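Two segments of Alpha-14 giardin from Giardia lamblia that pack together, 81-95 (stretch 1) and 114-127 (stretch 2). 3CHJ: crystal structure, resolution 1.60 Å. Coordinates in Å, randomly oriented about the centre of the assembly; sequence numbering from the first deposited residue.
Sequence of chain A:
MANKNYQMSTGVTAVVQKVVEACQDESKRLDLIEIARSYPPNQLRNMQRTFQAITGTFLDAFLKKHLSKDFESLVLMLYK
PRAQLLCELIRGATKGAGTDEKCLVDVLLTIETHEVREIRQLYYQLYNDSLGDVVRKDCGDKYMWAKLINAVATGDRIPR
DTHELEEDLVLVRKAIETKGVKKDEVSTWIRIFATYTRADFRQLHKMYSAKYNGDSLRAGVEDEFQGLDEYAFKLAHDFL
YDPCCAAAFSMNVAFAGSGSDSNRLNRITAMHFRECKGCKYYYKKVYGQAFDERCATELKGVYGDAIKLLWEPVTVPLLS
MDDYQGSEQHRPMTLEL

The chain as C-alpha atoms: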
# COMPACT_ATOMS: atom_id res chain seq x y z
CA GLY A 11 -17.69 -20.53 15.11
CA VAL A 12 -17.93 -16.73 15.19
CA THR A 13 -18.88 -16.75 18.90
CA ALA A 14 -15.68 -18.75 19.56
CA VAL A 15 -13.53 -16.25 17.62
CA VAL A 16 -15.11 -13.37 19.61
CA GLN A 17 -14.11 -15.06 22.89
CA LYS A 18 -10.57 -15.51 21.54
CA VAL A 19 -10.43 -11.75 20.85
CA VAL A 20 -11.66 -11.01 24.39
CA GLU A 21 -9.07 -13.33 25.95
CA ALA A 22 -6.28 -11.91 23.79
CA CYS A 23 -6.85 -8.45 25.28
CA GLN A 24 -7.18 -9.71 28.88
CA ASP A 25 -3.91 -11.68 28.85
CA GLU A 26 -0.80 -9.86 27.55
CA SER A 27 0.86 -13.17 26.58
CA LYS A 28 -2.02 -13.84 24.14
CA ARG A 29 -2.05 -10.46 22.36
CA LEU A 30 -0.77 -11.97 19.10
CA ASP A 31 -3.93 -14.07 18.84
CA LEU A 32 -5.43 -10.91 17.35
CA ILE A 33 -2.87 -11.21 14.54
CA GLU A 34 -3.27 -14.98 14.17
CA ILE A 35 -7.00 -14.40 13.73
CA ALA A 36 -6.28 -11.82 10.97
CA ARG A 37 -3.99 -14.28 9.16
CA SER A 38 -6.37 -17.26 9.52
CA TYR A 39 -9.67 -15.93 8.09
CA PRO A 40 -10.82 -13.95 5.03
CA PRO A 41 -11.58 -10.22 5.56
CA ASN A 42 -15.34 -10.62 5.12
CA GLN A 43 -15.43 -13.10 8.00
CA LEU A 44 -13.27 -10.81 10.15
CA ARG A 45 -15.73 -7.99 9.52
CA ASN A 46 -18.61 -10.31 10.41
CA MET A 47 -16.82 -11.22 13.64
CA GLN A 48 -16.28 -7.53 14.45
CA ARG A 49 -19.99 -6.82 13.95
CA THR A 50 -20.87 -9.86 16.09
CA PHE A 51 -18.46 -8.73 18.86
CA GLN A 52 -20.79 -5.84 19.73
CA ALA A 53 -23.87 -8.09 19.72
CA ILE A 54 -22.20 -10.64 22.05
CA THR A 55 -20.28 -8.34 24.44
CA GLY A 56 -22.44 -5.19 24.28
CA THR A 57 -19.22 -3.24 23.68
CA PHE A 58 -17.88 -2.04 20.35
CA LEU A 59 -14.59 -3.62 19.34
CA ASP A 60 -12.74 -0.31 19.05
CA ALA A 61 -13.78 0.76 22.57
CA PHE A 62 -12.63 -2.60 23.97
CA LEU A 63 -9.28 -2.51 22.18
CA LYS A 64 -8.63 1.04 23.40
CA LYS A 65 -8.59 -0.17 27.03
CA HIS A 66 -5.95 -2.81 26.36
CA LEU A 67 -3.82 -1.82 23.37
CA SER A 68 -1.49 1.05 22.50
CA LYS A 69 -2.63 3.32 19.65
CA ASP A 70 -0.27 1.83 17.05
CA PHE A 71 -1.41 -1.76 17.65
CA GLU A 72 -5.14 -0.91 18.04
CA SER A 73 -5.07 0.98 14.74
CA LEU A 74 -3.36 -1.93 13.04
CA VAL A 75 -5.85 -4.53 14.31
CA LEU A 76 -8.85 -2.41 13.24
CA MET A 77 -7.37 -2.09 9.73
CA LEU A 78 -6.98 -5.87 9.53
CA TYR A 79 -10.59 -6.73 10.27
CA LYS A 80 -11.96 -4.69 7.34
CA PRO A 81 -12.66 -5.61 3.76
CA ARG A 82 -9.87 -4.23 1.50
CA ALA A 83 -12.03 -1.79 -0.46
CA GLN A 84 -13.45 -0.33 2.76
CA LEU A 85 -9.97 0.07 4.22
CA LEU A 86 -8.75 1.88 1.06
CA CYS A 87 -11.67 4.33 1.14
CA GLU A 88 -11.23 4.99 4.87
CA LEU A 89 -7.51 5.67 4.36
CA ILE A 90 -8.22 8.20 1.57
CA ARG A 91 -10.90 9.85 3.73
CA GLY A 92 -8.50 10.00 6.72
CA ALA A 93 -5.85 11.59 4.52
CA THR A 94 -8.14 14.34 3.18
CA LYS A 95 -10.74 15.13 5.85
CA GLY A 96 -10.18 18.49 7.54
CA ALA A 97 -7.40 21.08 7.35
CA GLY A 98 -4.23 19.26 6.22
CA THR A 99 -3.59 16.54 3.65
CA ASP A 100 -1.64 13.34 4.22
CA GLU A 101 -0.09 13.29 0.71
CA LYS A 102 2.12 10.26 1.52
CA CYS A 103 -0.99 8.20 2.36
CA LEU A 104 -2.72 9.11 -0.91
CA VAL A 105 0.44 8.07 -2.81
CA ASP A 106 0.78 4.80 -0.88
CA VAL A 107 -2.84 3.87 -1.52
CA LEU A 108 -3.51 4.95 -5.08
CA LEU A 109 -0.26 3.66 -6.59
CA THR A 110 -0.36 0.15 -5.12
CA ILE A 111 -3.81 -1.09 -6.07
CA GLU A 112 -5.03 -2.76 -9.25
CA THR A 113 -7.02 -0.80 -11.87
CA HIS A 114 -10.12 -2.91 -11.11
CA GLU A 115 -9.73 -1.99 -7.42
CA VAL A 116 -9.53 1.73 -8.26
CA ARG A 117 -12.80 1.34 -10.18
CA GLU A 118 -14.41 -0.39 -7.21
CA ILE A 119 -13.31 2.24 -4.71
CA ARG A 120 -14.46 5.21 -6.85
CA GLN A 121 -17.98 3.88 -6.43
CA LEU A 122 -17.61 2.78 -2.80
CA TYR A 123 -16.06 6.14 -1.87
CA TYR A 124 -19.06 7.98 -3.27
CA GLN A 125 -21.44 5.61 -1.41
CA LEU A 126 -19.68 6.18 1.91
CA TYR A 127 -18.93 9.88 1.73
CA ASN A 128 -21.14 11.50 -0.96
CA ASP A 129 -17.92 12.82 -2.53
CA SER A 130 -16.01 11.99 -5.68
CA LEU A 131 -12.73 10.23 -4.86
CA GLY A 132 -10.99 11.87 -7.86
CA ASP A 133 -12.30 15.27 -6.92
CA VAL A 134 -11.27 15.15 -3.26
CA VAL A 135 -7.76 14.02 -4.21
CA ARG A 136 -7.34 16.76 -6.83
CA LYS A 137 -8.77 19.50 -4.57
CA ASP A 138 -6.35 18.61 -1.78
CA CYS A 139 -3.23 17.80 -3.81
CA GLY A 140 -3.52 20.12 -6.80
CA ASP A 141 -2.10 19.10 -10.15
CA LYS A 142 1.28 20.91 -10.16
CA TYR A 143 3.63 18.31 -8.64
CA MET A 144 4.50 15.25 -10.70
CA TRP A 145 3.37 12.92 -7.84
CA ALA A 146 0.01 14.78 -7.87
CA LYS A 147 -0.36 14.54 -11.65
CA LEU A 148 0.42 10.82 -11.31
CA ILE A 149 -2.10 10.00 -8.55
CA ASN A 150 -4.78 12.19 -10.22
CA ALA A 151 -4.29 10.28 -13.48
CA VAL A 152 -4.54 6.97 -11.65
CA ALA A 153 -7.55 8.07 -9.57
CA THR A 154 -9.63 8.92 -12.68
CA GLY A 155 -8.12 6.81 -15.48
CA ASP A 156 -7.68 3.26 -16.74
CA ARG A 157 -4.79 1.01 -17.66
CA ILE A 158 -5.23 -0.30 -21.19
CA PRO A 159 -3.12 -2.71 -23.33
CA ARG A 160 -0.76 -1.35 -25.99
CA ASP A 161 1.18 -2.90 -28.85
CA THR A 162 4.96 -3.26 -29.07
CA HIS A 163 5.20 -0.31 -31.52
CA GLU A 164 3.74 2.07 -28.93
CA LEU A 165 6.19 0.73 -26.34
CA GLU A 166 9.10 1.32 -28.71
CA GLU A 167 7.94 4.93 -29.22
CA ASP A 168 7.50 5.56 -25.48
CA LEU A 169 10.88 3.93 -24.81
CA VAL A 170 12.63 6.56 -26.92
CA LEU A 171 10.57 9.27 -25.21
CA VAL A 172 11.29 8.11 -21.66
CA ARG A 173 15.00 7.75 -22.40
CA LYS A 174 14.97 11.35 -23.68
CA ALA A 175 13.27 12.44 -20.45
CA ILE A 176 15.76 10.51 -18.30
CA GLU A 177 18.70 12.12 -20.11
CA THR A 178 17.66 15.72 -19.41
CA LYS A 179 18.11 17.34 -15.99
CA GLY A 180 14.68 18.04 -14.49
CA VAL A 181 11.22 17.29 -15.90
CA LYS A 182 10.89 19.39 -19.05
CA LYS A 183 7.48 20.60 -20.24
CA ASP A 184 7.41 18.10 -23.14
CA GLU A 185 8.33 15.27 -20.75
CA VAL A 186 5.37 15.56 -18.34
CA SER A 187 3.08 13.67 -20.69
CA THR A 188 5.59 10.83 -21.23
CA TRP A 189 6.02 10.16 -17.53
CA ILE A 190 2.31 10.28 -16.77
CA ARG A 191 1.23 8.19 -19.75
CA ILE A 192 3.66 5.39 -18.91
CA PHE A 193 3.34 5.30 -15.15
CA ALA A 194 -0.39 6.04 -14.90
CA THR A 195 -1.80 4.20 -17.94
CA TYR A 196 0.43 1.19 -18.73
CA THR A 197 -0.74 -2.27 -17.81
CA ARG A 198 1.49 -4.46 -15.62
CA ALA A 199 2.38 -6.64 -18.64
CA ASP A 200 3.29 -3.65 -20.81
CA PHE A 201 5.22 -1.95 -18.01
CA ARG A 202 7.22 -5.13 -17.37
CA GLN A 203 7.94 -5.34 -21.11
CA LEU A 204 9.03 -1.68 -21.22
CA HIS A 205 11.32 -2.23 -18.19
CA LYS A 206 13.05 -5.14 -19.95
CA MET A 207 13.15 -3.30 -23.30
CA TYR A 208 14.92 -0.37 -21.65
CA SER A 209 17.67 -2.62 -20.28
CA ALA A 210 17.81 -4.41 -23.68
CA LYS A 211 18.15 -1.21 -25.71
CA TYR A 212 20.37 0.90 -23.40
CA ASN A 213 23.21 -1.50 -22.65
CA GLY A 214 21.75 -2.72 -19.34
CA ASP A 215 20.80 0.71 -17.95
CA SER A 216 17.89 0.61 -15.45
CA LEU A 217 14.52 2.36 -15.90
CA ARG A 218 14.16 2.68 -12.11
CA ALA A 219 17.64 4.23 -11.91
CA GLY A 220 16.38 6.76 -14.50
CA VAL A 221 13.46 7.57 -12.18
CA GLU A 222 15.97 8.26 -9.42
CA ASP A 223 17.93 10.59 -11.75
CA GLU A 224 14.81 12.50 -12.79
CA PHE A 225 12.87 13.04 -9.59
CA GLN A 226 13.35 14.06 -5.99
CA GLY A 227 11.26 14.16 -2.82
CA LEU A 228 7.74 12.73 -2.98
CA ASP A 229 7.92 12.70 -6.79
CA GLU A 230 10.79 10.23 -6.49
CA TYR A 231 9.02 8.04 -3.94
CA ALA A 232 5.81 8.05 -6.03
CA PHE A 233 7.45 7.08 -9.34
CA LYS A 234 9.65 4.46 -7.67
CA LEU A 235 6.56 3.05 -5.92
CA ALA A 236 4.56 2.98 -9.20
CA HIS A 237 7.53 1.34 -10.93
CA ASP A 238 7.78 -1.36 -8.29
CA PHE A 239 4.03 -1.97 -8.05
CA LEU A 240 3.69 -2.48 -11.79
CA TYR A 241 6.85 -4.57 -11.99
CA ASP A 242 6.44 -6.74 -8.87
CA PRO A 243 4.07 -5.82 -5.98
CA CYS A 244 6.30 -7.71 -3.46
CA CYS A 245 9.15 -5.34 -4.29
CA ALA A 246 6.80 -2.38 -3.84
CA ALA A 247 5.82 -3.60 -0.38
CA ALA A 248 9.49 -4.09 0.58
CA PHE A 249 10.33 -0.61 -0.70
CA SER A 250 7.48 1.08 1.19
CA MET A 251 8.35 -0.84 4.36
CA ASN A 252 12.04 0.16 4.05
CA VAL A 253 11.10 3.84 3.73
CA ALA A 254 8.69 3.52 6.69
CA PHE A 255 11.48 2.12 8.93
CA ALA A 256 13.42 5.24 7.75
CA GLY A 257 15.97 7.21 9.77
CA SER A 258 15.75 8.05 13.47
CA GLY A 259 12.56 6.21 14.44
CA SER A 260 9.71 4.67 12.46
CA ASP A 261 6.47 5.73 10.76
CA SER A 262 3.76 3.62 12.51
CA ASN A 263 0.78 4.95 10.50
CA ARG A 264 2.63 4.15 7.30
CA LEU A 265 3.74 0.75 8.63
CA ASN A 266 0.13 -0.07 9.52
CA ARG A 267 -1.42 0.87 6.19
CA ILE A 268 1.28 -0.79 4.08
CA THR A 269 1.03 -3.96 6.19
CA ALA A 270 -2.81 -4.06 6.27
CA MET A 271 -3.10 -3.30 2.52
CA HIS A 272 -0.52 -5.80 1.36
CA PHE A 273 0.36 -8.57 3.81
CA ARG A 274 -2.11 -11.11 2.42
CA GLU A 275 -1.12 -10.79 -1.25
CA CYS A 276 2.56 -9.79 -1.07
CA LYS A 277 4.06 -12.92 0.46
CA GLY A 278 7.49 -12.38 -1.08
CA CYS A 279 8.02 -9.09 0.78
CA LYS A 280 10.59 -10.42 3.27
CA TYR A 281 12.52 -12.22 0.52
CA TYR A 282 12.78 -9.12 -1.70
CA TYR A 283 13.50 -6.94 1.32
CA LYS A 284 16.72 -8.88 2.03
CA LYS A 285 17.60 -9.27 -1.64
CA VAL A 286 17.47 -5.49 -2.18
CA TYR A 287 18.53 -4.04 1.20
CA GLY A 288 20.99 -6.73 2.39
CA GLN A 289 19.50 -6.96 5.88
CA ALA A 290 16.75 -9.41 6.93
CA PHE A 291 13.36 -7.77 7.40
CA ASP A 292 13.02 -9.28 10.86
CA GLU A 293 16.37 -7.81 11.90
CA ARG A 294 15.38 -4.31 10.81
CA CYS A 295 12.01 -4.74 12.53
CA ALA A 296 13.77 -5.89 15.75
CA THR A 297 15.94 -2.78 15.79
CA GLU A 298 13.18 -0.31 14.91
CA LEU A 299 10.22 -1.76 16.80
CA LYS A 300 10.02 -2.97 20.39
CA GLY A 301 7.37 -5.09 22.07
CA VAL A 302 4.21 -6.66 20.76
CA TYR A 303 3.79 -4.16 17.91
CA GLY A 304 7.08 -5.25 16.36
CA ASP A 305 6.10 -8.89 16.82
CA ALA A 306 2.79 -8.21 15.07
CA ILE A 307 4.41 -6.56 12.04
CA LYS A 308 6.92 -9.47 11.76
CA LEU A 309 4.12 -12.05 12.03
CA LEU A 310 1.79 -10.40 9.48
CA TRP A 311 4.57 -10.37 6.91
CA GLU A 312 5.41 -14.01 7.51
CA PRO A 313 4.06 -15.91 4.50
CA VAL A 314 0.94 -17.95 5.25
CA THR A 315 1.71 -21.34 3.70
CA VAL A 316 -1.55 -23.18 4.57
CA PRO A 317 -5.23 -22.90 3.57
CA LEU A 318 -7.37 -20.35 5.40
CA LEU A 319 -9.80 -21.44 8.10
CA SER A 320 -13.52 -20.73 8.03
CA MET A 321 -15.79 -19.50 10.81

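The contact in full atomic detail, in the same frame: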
# COMPACT_ATOMS: atom_id res chain seq x y z
N PRO A 81 -12.89 -5.31 5.17
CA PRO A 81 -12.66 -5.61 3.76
C PRO A 81 -11.70 -4.59 3.13
O PRO A 81 -11.73 -3.41 3.48
CB PRO A 81 -14.06 -5.47 3.14
CG PRO A 81 -15.00 -5.61 4.29
CD PRO A 81 -14.31 -5.01 5.45
N ARG A 82 -10.89 -5.05 2.18
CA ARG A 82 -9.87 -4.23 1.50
C ARG A 82 -10.41 -2.90 0.96
O ARG A 82 -9.86 -1.82 1.22
CB ARG A 82 -9.28 -5.05 0.36
CG ARG A 82 -8.43 -4.29 -0.64
CD ARG A 82 -7.94 -5.22 -1.74
NE ARG A 82 -6.66 -4.77 -2.28
CZ ARG A 82 -5.55 -4.67 -1.55
NH1 ARG A 82 -5.57 -4.99 -0.27
NH2 ARG A 82 -4.43 -4.25 -2.10
N ALA A 83 -11.48 -2.98 0.18
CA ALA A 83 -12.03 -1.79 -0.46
C ALA A 83 -12.45 -0.75 0.58
O ALA A 83 -12.24 0.45 0.38
CB ALA A 83 -13.20 -2.17 -1.36
N GLN A 84 -13.04 -1.21 1.67
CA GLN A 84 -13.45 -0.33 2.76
C GLN A 84 -12.23 0.36 3.39
O GLN A 84 -12.21 1.57 3.58
CB GLN A 84 -14.19 -1.14 3.83
CG GLN A 84 -14.79 -0.28 4.91
CD GLN A 84 -16.06 0.41 4.45
OE1 GLN A 84 -16.84 -0.13 3.65
NE2 GLN A 84 -16.29 1.62 4.95
N LEU A 85 -11.20 -0.44 3.68
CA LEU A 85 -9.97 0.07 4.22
C LEU A 85 -9.40 1.16 3.30
O LEU A 85 -9.04 2.25 3.78
CB LEU A 85 -8.97 -1.07 4.43
CG LEU A 85 -7.57 -0.59 4.82
CD1 LEU A 85 -7.61 0.06 6.19
CD2 LEU A 85 -6.60 -1.77 4.77
N LEU A 86 -9.32 0.89 1.99
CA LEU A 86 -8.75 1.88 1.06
C LEU A 86 -9.52 3.20 1.09
O LEU A 86 -8.91 4.28 1.11
CB LEU A 86 -8.70 1.33 -0.37
CG LEU A 86 -7.90 0.03 -0.55
CD1 LEU A 86 -8.03 -0.53 -1.96
CD2 LEU A 86 -6.44 0.22 -0.20
N CYS A 87 -10.85 3.12 1.09
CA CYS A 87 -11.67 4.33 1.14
C CYS A 87 -11.45 5.09 2.46
O CYS A 87 -11.33 6.31 2.47
CB CYS A 87 -13.16 4.00 1.00
SG CYS A 87 -13.60 3.48 -0.65
N GLU A 88 -11.44 4.36 3.56
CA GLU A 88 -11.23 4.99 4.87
C GLU A 88 -9.86 5.67 4.97
O GLU A 88 -9.74 6.74 5.57
CB GLU A 88 -11.41 4.00 6.01
CG GLU A 88 -12.83 3.46 6.08
CD GLU A 88 -13.01 2.45 7.20
OE1 GLU A 88 -12.04 2.26 7.96
OE2 GLU A 88 -14.11 1.87 7.32
N LEU A 89 -8.84 5.05 4.36
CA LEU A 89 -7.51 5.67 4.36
C LEU A 89 -7.49 6.97 3.56
O LEU A 89 -6.92 7.96 3.99
CB LEU A 89 -6.44 4.72 3.81
CG LEU A 89 -6.15 3.50 4.70
CD1 LEU A 89 -5.28 2.49 3.95
CD2 LEU A 89 -5.45 3.94 5.99
N ILE A 90 -8.13 6.97 2.39
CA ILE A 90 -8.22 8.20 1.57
C ILE A 90 -9.01 9.29 2.30
O ILE A 90 -8.60 10.45 2.31
CB ILE A 90 -8.85 7.90 0.19
CG1 ILE A 90 -7.91 7.02 -0.61
CG2 ILE A 90 -9.20 9.20 -0.54
CD1 ILE A 90 -8.59 6.40 -1.81
N ARG A 91 -10.12 8.92 2.92
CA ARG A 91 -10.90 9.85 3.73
C ARG A 91 -10.06 10.44 4.88
O ARG A 91 -10.06 11.67 5.09
CB ARG A 91 -12.12 9.13 4.28
CG ARG A 91 -12.96 9.98 5.24
CD ARG A 91 -13.77 11.08 4.54
NE ARG A 91 -14.65 11.73 5.52
CZ ARG A 91 -15.65 12.56 5.22
NH1 ARG A 91 -15.95 12.86 3.97
NH2 ARG A 91 -16.37 13.08 6.21
N GLY A 92 -9.37 9.57 5.61
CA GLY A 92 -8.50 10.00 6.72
C GLY A 92 -7.43 10.97 6.26
O GLY A 92 -7.05 11.90 7.00
N ALA A 93 -6.94 10.78 5.04
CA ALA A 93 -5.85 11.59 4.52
C ALA A 93 -6.32 12.95 3.99
O ALA A 93 -5.49 13.81 3.71
CB ALA A 93 -5.10 10.83 3.42
N THR A 94 -7.63 13.12 3.83
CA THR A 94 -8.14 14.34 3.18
C THR A 94 -9.12 15.13 4.03
O THR A 94 -9.30 16.33 3.81
CB THR A 94 -8.83 14.03 1.84
OG1 THR A 94 -9.87 13.07 2.04
CG2 THR A 94 -7.81 13.50 0.81
N LYS A 95 -9.74 14.47 5.00
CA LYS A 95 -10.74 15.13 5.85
C LYS A 95 -10.08 16.24 6.67
O LYS A 95 -8.99 16.05 7.22
CB LYS A 95 -11.48 14.10 6.73
CG LYS A 95 -10.92 13.89 8.15
CD LYS A 95 -9.55 13.23 8.16
CE LYS A 95 -8.80 13.52 9.45
NZ LYS A 95 -7.77 12.47 9.72
N HIS A 114 -8.78 -2.46 -11.50
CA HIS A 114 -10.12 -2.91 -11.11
C HIS A 114 -10.51 -2.45 -9.70
O HIS A 114 -11.67 -2.13 -9.44
CB HIS A 114 -10.32 -4.43 -11.31
CG HIS A 114 -9.60 -5.29 -10.30
ND1 HIS A 114 -10.14 -5.59 -9.06
CD2 HIS A 114 -8.42 -5.95 -10.36
CE1 HIS A 114 -9.31 -6.36 -8.39
NE2 HIS A 114 -8.25 -6.60 -9.16
N GLU A 115 -9.52 -2.40 -8.81
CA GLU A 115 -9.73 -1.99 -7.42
C GLU A 115 -9.95 -0.48 -7.35
O GLU A 115 -10.71 -0.01 -6.53
CB GLU A 115 -8.55 -2.38 -6.54
CG GLU A 115 -8.83 -2.26 -5.02
CD GLU A 115 -9.74 -3.37 -4.47
OE1 GLU A 115 -9.70 -4.50 -4.97
OE2 GLU A 115 -10.51 -3.09 -3.51
N VAL A 116 -9.27 0.28 -8.21
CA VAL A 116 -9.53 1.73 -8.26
C VAL A 116 -10.98 1.97 -8.69
O VAL A 116 -11.69 2.80 -8.11
CB VAL A 116 -8.58 2.49 -9.23
CG1 VAL A 116 -8.90 3.97 -9.23
CG2 VAL A 116 -7.13 2.27 -8.82
N ARG A 117 -11.42 1.21 -9.68
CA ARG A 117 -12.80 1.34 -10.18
C ARG A 117 -13.80 1.06 -9.05
O ARG A 117 -14.75 1.82 -8.84
CB ARG A 117 -13.00 0.36 -11.33
CG ARG A 117 -13.82 0.90 -12.51
CD ARG A 117 -13.82 -0.08 -13.68
NE ARG A 117 -12.53 -0.75 -13.82
CZ ARG A 117 -12.31 -1.89 -14.47
NH1 ARG A 117 -13.32 -2.53 -15.07
NH2 ARG A 117 -11.09 -2.40 -14.51
N GLU A 118 -13.54 0.01 -8.29
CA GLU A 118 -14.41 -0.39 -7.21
C GLU A 118 -14.46 0.70 -6.13
O GLU A 118 -15.52 1.06 -5.62
CB GLU A 118 -13.93 -1.71 -6.61
CG GLU A 118 -14.76 -2.20 -5.42
CD GLU A 118 -14.25 -3.52 -4.81
OE1 GLU A 118 -13.07 -3.89 -4.99
OE2 GLU A 118 -15.06 -4.18 -4.13
N ILE A 119 -13.30 1.25 -5.78
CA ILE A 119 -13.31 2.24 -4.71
C ILE A 119 -13.84 3.61 -5.12
O ILE A 119 -14.29 4.34 -4.26
CB ILE A 119 -11.97 2.33 -3.91
CG1 ILE A 119 -10.84 2.88 -4.77
CG2 ILE A 119 -11.63 0.95 -3.28
CD1 ILE A 119 -9.59 3.26 -3.95
N ARG A 120 -13.82 3.96 -6.41
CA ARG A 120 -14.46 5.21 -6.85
C ARG A 120 -15.92 5.18 -6.45
O ARG A 120 -16.44 6.13 -5.91
CB ARG A 120 -14.38 5.39 -8.36
CG ARG A 120 -12.99 5.65 -8.87
CD ARG A 120 -13.05 5.73 -10.39
NE ARG A 120 -11.71 5.84 -10.92
CZ ARG A 120 -11.26 5.21 -11.99
NH1 ARG A 120 -12.05 4.39 -12.70
NH2 ARG A 120 -10.00 5.41 -12.36
N GLN A 121 -16.56 4.04 -6.71
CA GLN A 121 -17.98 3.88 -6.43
C GLN A 121 -18.25 3.78 -4.92
O GLN A 121 -19.13 4.49 -4.38
CB GLN A 121 -18.49 2.63 -7.16
CG GLN A 121 -18.43 2.76 -8.69
CD GLN A 121 -18.85 1.49 -9.45
OE1 GLN A 121 -18.11 1.00 -10.32
NE2 GLN A 121 -20.03 0.97 -9.14
N LEU A 122 -17.46 2.95 -4.25
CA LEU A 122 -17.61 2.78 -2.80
C LEU A 122 -17.36 4.09 -2.06
O LEU A 122 -18.07 4.42 -1.10
CB LEU A 122 -16.72 1.67 -2.26
CG LEU A 122 -16.92 1.38 -0.77
CD1 LEU A 122 -18.39 1.00 -0.42
CD2 LEU A 122 -15.96 0.30 -0.31
N TYR A 123 -16.34 4.84 -2.49
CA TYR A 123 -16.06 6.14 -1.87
C TYR A 123 -17.26 7.08 -1.93
O TYR A 123 -17.61 7.73 -0.94
CB TYR A 123 -14.84 6.82 -2.54
CG TYR A 123 -14.25 7.91 -1.67
CD1 TYR A 123 -13.26 7.60 -0.72
CD2 TYR A 123 -14.69 9.24 -1.76
CE1 TYR A 123 -12.75 8.57 0.12
CE2 TYR A 123 -14.17 10.22 -0.93
CZ TYR A 123 -13.21 9.88 0.01
OH TYR A 123 -12.68 10.81 0.86
N TYR A 124 -17.88 7.15 -3.10
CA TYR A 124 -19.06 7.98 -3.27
C TYR A 124 -20.20 7.48 -2.37
O TYR A 124 -20.89 8.30 -1.76
CB TYR A 124 -19.50 8.00 -4.74
CG TYR A 124 -20.71 8.88 -4.90
CD1 TYR A 124 -21.99 8.32 -4.95
CD2 TYR A 124 -20.58 10.26 -4.96
CE1 TYR A 124 -23.13 9.13 -5.08
CE2 TYR A 124 -21.70 11.08 -5.08
CZ TYR A 124 -22.97 10.51 -5.14
OH TYR A 124 -24.06 11.35 -5.26
N GLN A 125 -20.39 6.17 -2.29
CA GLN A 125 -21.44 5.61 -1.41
C GLN A 125 -21.24 5.93 0.06
O GLN A 125 -22.20 6.16 0.78
CB GLN A 125 -21.62 4.12 -1.61
CG GLN A 125 -22.11 3.75 -3.02
CD GLN A 125 -23.40 4.49 -3.45
OE1 GLN A 125 -23.57 4.81 -4.64
NE2 GLN A 125 -24.29 4.75 -2.50
N LEU A 126 -19.99 5.95 0.50
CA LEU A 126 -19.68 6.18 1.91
C LEU A 126 -19.71 7.64 2.30
O LEU A 126 -20.11 7.99 3.41
CB LEU A 126 -18.30 5.61 2.25
CG LEU A 126 -18.12 4.08 2.21
CD1 LEU A 126 -16.67 3.74 2.37
CD2 LEU A 126 -18.94 3.44 3.34
N TYR A 127 -19.27 8.51 1.38
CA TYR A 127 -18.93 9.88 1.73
C TYR A 127 -19.67 10.97 0.95
O TYR A 127 -19.55 12.15 1.29
CB TYR A 127 -17.42 10.11 1.61
CG TYR A 127 -16.63 9.16 2.47
CD1 TYR A 127 -16.84 9.11 3.86
CD2 TYR A 127 -15.68 8.32 1.92
CE1 TYR A 127 -16.13 8.22 4.67
CE2 TYR A 127 -14.97 7.42 2.71
CZ TYR A 127 -15.19 7.38 4.08
OH TYR A 127 -14.47 6.50 4.86
O HOH W 1 -14.32 12.95 1.34

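The helix that begins at Arg82 and the helix of residues 114-127 cross at -64° with their axes 9.5 Å apart at closest approach. No direct hydrogen bond joins them, so the contact rests mainly on side-chain packing.

At the start of stretch 2, His114 makes no contact. Glu115 points toward stretch 1 and is buried. Its CG lies 3.6 Å from Leu86 CD1, and its OE2 lies 3.6 Å from Ala83 CB. Arg82 NE is 4.1 Å from Glu115 OE1, too far for a salt bridge, although the opposite charges are near each other. The Arg82 guanidinium nitrogens NH1 and NH2 are hydrogen-bonded elsewhere in the structure. Val116 points away. Glu118 adds a small contact, with its CD 3.9 Å from Ala83 CB.

Ile119 is a knob among Ala83, Leu86, Cys87 and Ile90. Its CD1 meets Ile90 CD1 at 3.9 Å. In return, Ala83 sits among Glu115, Glu118, Ile119 and Leu122. The backbones are close here: Ala83 CA and Ile119 CA are 6.0 Å apart. Leu122 CD2 packs 3.8 Å from Ala83 CB.

Tyr123 lies where Cys87 CA and Tyr123 CA are only 5.6 Å apart. Its CB points sideways, but the ring reaches in among Cys87, Ile90, Arg91 and Thr94. Tyr123 CE1 is 3.7 Å from Ile90 CG2. Cys87 SG lies at the ring edge. A water bridges the helices, 2.7 Å from Tyr123 OH and 3.1 Å from Arg91 NH1, which donates to it.

Leu126 helps enclose Cys87; its CD1 is 3.8 Å from Cys87 CB. The same Leu126 CD1 is 3.4 Å from Gln84 NE2, which donates a hydrogen bond to Glu88 OE2 within its own helix.

Tyr127 closes the contact. Arg91 CD lies over its ring face in a CH-pi contact, and the Arg91 guanidinium has Tyr127 CD1 over one face.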